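Local coordinates for protein putative trimethylamine methyltransferase (Rhizobium meliloti, PDB 4YYC) that probably acts as a methyltransferase of the trimethylamine methyltransferase family, at residues G151-A156 against G398-S403; P144-L149 against T180-V185. All coordinates share one frame; numbering follows the deposited sequence.

How the interactions relate
Both contacts gather round the same small sheet, where strand 145-147 lies between its neighbours 153-155 and 401-403. Interaction 1 spans that middle strand, where Arg153 of one flanking strand reaches Val401 of the other and Leu400 just before it, close to the second subunit. Interaction 2 sets a loop against the beginning of the middle strand. Each is partly buried and neither has a direct hydrogen bond between its segments: interaction 1 pairs a guanidinium with aliphatic carbons, whereas interaction 2 combines carbon contacts with a water shared by two carbonyls. Polar links tie the two together, since Ser402 OG probably bonds to Val181 O and Ala156 O to Val185 N.

Interaction 1 (G151-A156 against G398-S403); sequences GNRRYA and GGLVSS
The guanidinium of Arg153 meets Leu400 at its edge, where CD1 of the leucine comes close to the group's plane, 4.4 Å from NH2. Val401 approaches obliquely, with its CG2 methyl 4.1 Å from NE of Arg153. Over one broad face of the guanidinium lies the ring of Phe145, in a cation-pi contact with the two planes only moderately inclined; Phe470 of the second subunit makes another cation-pi contact with the same arginine. The charge also has a salt-bridge partner, Glu397 OE2, which bonds to NH2 just ahead of the 398-403 segment. An extended chain brings the group this far: CG stands anti to the backbone N (chi1 -173°), and the side chain stays straight from CG to NE.

The side chain thereby reaches past a strand, for Arg153 and Val401 belong to second-neighbour strands of a mixed four-stranded sheet, with CA atoms 8.1 Å apart. Strand 145-147 runs between them, antiparallel to 153-155, with which it forms a beta-hairpin, and parallel to 401-403. Arg153 and Val401 both touch Arg147 on this middle strand. In Val401, CG2 is beside the backbone N and anti to the carbonyl carbon, and it is this branch that meets the arginine. Beyond the contact, salt bridges from Arg154 to Asp148 and Asp160 hold strand 153-155 to its surroundings, while Ser403 ends the other strand as the N-cap of helix 404-420.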
loop_
_atom_site.group_PDB
_atom_site.type_symbol
_atom_site.label_atom_id
_atom_site.label_comp_id
_atom_site.label_asym_id
_atom_site.label_seq_id
_atom_site.Cartn_x
_atom_site.Cartn_y
_atom_site.Cartn_z
ATOM N N GLY A 151 -7.440 -17.514 -21.154
ATOM C CA GLY A 151 -7.875 -17.949 -19.826
ATOM C C GLY A 151 -7.441 -19.353 -19.386
ATOM O O GLY A 151 -7.903 -19.851 -18.341
ATOM N N ASN A 152 -6.551 -19.989 -20.131
ATOM C CA ASN A 152 -6.159 -21.333 -19.793
ATOM C C ASN A 152 -4.981 -21.303 -18.829
ATOM O O ASN A 152 -4.009 -20.538 -19.033
ATOM C CB ASN A 152 -5.698 -22.088 -21.021
ATOM C CG ASN A 152 -6.743 -22.151 -22.121
ATOM O OD1 ASN A 152 -6.521 -21.681 -23.257
ATOM N ND2 ASN A 152 -7.865 -22.709 -21.804
ATOM N N ARG A 153 -5.062 -22.119 -17.786
ATOM C CA ARG A 153 -3.900 -22.392 -16.942
ATOM C C ARG A 153 -3.206 -23.598 -17.548
ATOM O O ARG A 153 -3.791 -24.686 -17.582
ATOM C CB ARG A 153 -4.308 -22.689 -15.513
ATOM C CG ARG A 153 -3.193 -22.827 -14.508
ATOM C CD ARG A 153 -3.724 -23.185 -13.144
ATOM N NE ARG A 153 -2.729 -23.404 -12.121
ATOM C CZ ARG A 153 -2.089 -24.543 -11.895
ATOM N NH1 ARG A 153 -2.277 -25.607 -12.684
ATOM N NH2 ARG A 153 -1.273 -24.633 -10.875
ATOM N N ARG A 154 -1.965 -23.433 -17.966
ATOM C CA ARG A 154 -1.263 -24.505 -18.680
ATOM C C ARG A 154 0.228 -24.359 -18.494
ATOM O O ARG A 154 0.699 -23.284 -18.096
ATOM C CB ARG A 154 -1.649 -24.455 -20.137
ATOM C CG ARG A 154 -1.341 -23.139 -20.830
ATOM C CD ARG A 154 -1.427 -23.243 -22.339
ATOM N NE ARG A 154 -1.223 -21.938 -22.964
ATOM C CZ ARG A 154 -0.030 -21.337 -23.109
ATOM N NH1 ARG A 154 1.102 -21.898 -22.687
ATOM N NH2 ARG A 154 0.028 -20.148 -23.660
ATOM N N TYR A 155 1.018 -25.386 -18.840
ATOM C CA TYR A 155 2.473 -25.219 -18.764
ATOM C C TYR A 155 2.936 -24.130 -19.695
ATOM O O TYR A 155 2.407 -23.967 -20.816
ATOM C CB TYR A 155 3.208 -26.525 -19.160
ATOM C CG TYR A 155 3.127 -27.538 -18.075
ATOM C CD1 TYR A 155 3.913 -27.419 -16.982
ATOM C CD2 TYR A 155 2.222 -28.585 -18.119
ATOM C CE1 TYR A 155 3.860 -28.335 -15.955
ATOM C CE2 TYR A 155 2.151 -29.500 -17.079
ATOM C CZ TYR A 155 2.974 -29.353 -16.011
ATOM O OH TYR A 155 2.992 -30.204 -14.938
ATOM N N ALA A 156 3.874 -23.349 -19.203
ATOM C CA ALA A 156 4.498 -22.281 -19.973
ATOM C C ALA A 156 5.382 -22.835 -21.093
ATOM O O ALA A 156 5.946 -23.905 -20.948
ATOM C CB ALA A 156 5.369 -21.473 -19.039
ATOM N N GLY A 398 0.937 -17.762 -5.854
ATOM C CA GLY A 398 2.019 -18.103 -4.989
ATOM C C GLY A 398 3.314 -18.406 -5.698
ATOM O O GLY A 398 4.219 -19.052 -5.114
ATOM N N GLY A 399 3.456 -17.932 -6.931
ATOM C CA GLY A 399 4.677 -18.154 -7.684
ATOM C C GLY A 399 4.591 -19.271 -8.688
ATOM O O GLY A 399 5.554 -19.515 -9.394
ATOM N N LEU A 400 3.461 -19.972 -8.765
ATOM C CA LEU A 400 3.301 -21.052 -9.732
ATOM C C LEU A 400 2.879 -20.584 -11.079
ATOM O O LEU A 400 3.008 -21.332 -12.057
ATOM C CB LEU A 400 2.293 -22.100 -9.230
ATOM C CG LEU A 400 2.756 -23.016 -8.137
ATOM C CD1 LEU A 400 1.616 -23.874 -7.634
ATOM C CD2 LEU A 400 3.892 -23.901 -8.628
ATOM N N VAL A 401 2.342 -19.354 -11.155
ATOM C CA VAL A 401 1.809 -18.833 -12.409
ATOM C C VAL A 401 2.386 -17.483 -12.796
ATOM O O VAL A 401 2.471 -16.592 -11.951
ATOM C CB VAL A 401 0.268 -18.720 -12.292
ATOM C CG1 VAL A 401 -0.346 -17.948 -13.440
ATOM C CG2 VAL A 401 -0.334 -20.124 -12.209
ATOM N N SER A 402 2.748 -17.345 -14.080
ATOM C CA SER A 402 3.001 -16.048 -14.747
ATOM C C SER A 402 1.745 -15.718 -15.506
ATOM O O SER A 402 1.317 -16.490 -16.381
ATOM C CB SER A 402 4.201 -16.097 -15.699
ATOM O OG SER A 402 5.377 -16.289 -14.916
ATOM N N SER A 403 1.068 -14.636 -15.110
ATOM C CA SER A 403 -0.229 -14.240 -15.708
ATOM C C SER A 403 -0.096 -13.034 -16.608
ATOM O O SER A 403 0.411 -12.016 -16.185
ATOM C CB SER A 403 -1.217 -13.956 -14.603
ATOM O OG SER A 403 -2.354 -13.259 -15.084
#

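Interaction 2 (P144-L149 against T180-V185); sequences PFVRDL and TVCEPV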
loop_
_atom_site.group_PDB
_atom_site.type_symbol
_atom_site.label_atom_id
_atom_site.label_comp_id
_atom_site.label_asym_id
_atom_site.label_seq_id
_atom_site.Cartn_x
_atom_site.Cartn_y
_atom_site.Cartn_z
ATOM N N PRO A 144 6.197 -22.282 -13.581
ATOM C CA PRO A 144 6.115 -23.275 -14.645
ATOM C C PRO A 144 4.817 -23.235 -15.417
ATOM O O PRO A 144 4.711 -23.868 -16.457
ATOM C CB PRO A 144 6.236 -24.591 -13.884
ATOM C CG PRO A 144 5.736 -24.318 -12.537
ATOM C CD PRO A 144 6.141 -22.905 -12.248
ATOM N N PHE A 145 3.829 -22.519 -14.881
ATOM C CA PHE A 145 2.543 -22.352 -15.547
ATOM C C PHE A 145 2.337 -20.926 -15.980
ATOM O O PHE A 145 2.871 -19.989 -15.387
ATOM C CB PHE A 145 1.375 -22.718 -14.608
ATOM C CG PHE A 145 1.355 -24.158 -14.175
ATOM C CD1 PHE A 145 0.837 -25.144 -15.011
ATOM C CD2 PHE A 145 1.892 -24.518 -12.960
ATOM C CE1 PHE A 145 0.827 -26.480 -14.582
ATOM C CE2 PHE A 145 1.893 -25.843 -12.537
ATOM C CZ PHE A 145 1.367 -26.813 -13.353
ATOM N N VAL A 146 1.521 -20.773 -17.018
ATOM C CA VAL A 146 0.966 -19.465 -17.366
ATOM C C VAL A 146 -0.539 -19.478 -17.244
ATOM O O VAL A 146 -1.174 -20.553 -17.324
ATOM C CB VAL A 146 1.354 -18.977 -18.786
ATOM C CG1 VAL A 146 2.863 -18.804 -18.856
ATOM C CG2 VAL A 146 0.845 -19.926 -19.867
ATOM N N ARG A 147 -1.112 -18.287 -17.044
ATOM C CA ARG A 147 -2.498 -18.059 -17.367
ATOM C C ARG A 147 -2.526 -17.285 -18.644
ATOM O O ARG A 147 -2.092 -16.120 -18.647
ATOM C CB ARG A 147 -3.173 -17.266 -16.262
ATOM C CG ARG A 147 -3.729 -18.134 -15.227
ATOM C CD ARG A 147 -5.106 -18.698 -15.567
ATOM N NE ARG A 147 -5.609 -19.318 -14.390
ATOM C CZ ARG A 147 -6.708 -20.023 -14.323
ATOM N NH1 ARG A 147 -7.453 -20.269 -15.399
ATOM N NH2 ARG A 147 -7.037 -20.522 -13.160
ATOM N N ASP A 148 -2.925 -17.951 -19.729
ATOM C CA ASP A 148 -2.753 -17.362 -21.057
ATOM C C ASP A 148 -3.866 -16.348 -21.354
ATOM O O ASP A 148 -4.763 -16.157 -20.553
ATOM C CB ASP A 148 -2.534 -18.409 -22.137
ATOM C CG ASP A 148 -3.764 -19.230 -22.479
ATOM O OD1 ASP A 148 -4.891 -18.814 -22.182
ATOM O OD2 ASP A 148 -3.544 -20.345 -23.061
ATOM N N LEU A 149 -3.777 -15.713 -22.522
ATOM C CA LEU A 149 -4.731 -14.680 -22.889
ATOM C C LEU A 149 -6.100 -15.247 -23.233
ATOM O O LEU A 149 -7.055 -14.493 -23.378
ATOM C CB LEU A 149 -4.153 -13.808 -24.008
ATOM C CG LEU A 149 -3.064 -12.810 -23.545
ATOM C CD1 LEU A 149 -2.380 -12.159 -24.705
ATOM C CD2 LEU A 149 -3.572 -11.723 -22.641
ATOM N N THR A 180 14.067 -15.827 -15.499
ATOM C CA THR A 180 13.165 -16.942 -15.808
ATOM C C THR A 180 11.719 -16.421 -15.723
ATOM O O THR A 180 10.971 -16.732 -14.808
ATOM C CB THR A 180 13.403 -18.064 -14.807
ATOM O OG1 THR A 180 14.783 -18.436 -14.850
ATOM C CG2 THR A 180 12.534 -19.265 -15.053
ATOM N N VAL A 181 11.316 -15.652 -16.727
ATOM C CA VAL A 181 9.989 -15.013 -16.696
ATOM C C VAL A 181 8.887 -16.063 -16.644
ATOM O O VAL A 181 7.827 -15.825 -16.066
ATOM C CB VAL A 181 9.801 -13.988 -17.822
ATOM C CG1 VAL A 181 10.793 -12.855 -17.662
ATOM C CG2 VAL A 181 9.935 -14.589 -19.237
ATOM N N CYS A 182 9.170 -17.216 -17.242
ATOM C CA CYS A 182 8.458 -18.463 -16.977
ATOM C C CYS A 182 9.405 -19.593 -17.332
ATOM O O CYS A 182 10.459 -19.344 -17.874
ATOM C CB CYS A 182 7.146 -18.529 -17.739
ATOM S SG CYS A 182 7.289 -18.381 -19.543
ATOM N N GLU A 183 9.043 -20.807 -16.994
ATOM C CA GLU A 183 9.867 -21.970 -17.289
ATOM C C GLU A 183 9.343 -22.624 -18.559
ATOM O O GLU A 183 8.253 -23.211 -18.538
ATOM C CB GLU A 183 9.747 -22.933 -16.097
ATOM C CG GLU A 183 10.673 -24.129 -16.143
ATOM C CD GLU A 183 12.127 -23.766 -15.931
ATOM O OE1 GLU A 183 12.424 -22.896 -15.087
ATOM O OE2 GLU A 183 12.996 -24.394 -16.577
ATOM N N PRO A 184 10.072 -22.554 -19.678
ATOM C CA PRO A 184 9.513 -23.118 -20.959
ATOM C C PRO A 184 9.558 -24.632 -21.027
ATOM O O PRO A 184 10.657 -25.218 -21.032
ATOM C CB PRO A 184 10.390 -22.502 -22.049
ATOM C CG PRO A 184 11.640 -22.148 -21.360
ATOM C CD PRO A 184 11.346 -21.842 -19.914
ATOM N N VAL A 185 8.401 -25.263 -21.070
ATOM C CA VAL A 185 8.337 -26.714 -20.972
ATOM C C VAL A 185 8.752 -27.396 -22.262
ATOM O O VAL A 185 9.065 -28.608 -22.270
ATOM C CB VAL A 185 6.911 -27.133 -20.591
ATOM C CG1 VAL A 185 5.995 -27.087 -21.788
ATOM C CG2 VAL A 185 6.893 -28.499 -19.944
HETATM O O HOH W 1 6.820 -25.270 -17.508
#
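Pro144 and Glu183 bring the two backbones closest, their CA atoms 4.8 Å apart, where the start of strand 145-147 meets an irregular loop running roughly crosswise to it. No backbone hydrogen bond joins the pair directly. Instead, one water donates to both carbonyls, lying 2.7 Å from Pro144 O and 2.7 Å from Glu183 O, and so bridges two acceptors that could not bond to each other.

CB of Pro144 points away from the loop, and the closest approach is of its CA to Glu183 CB, at 3.9 Å. Although CB of the glutamate faces the proline, the chain bends at chi2 (70°) and carries the carboxylate elsewhere, to a salt bridge between OE2 and Arg192 NH1. Further along, Val146 CG1 packs on Cys182 CB at 4.4 Å. Val146 also touches Phe164 of helix 158-170, and Cys182 touches Ala156 and Ser402; both residues of this apolar pair are buried.

The connection between helices 158-170 and 192-202 thus packs, partly through water, against the opening strand of the beta-hairpin 145-147/153-155, with the Glu183 side chain about 8 Å from a bound unidentified ligand.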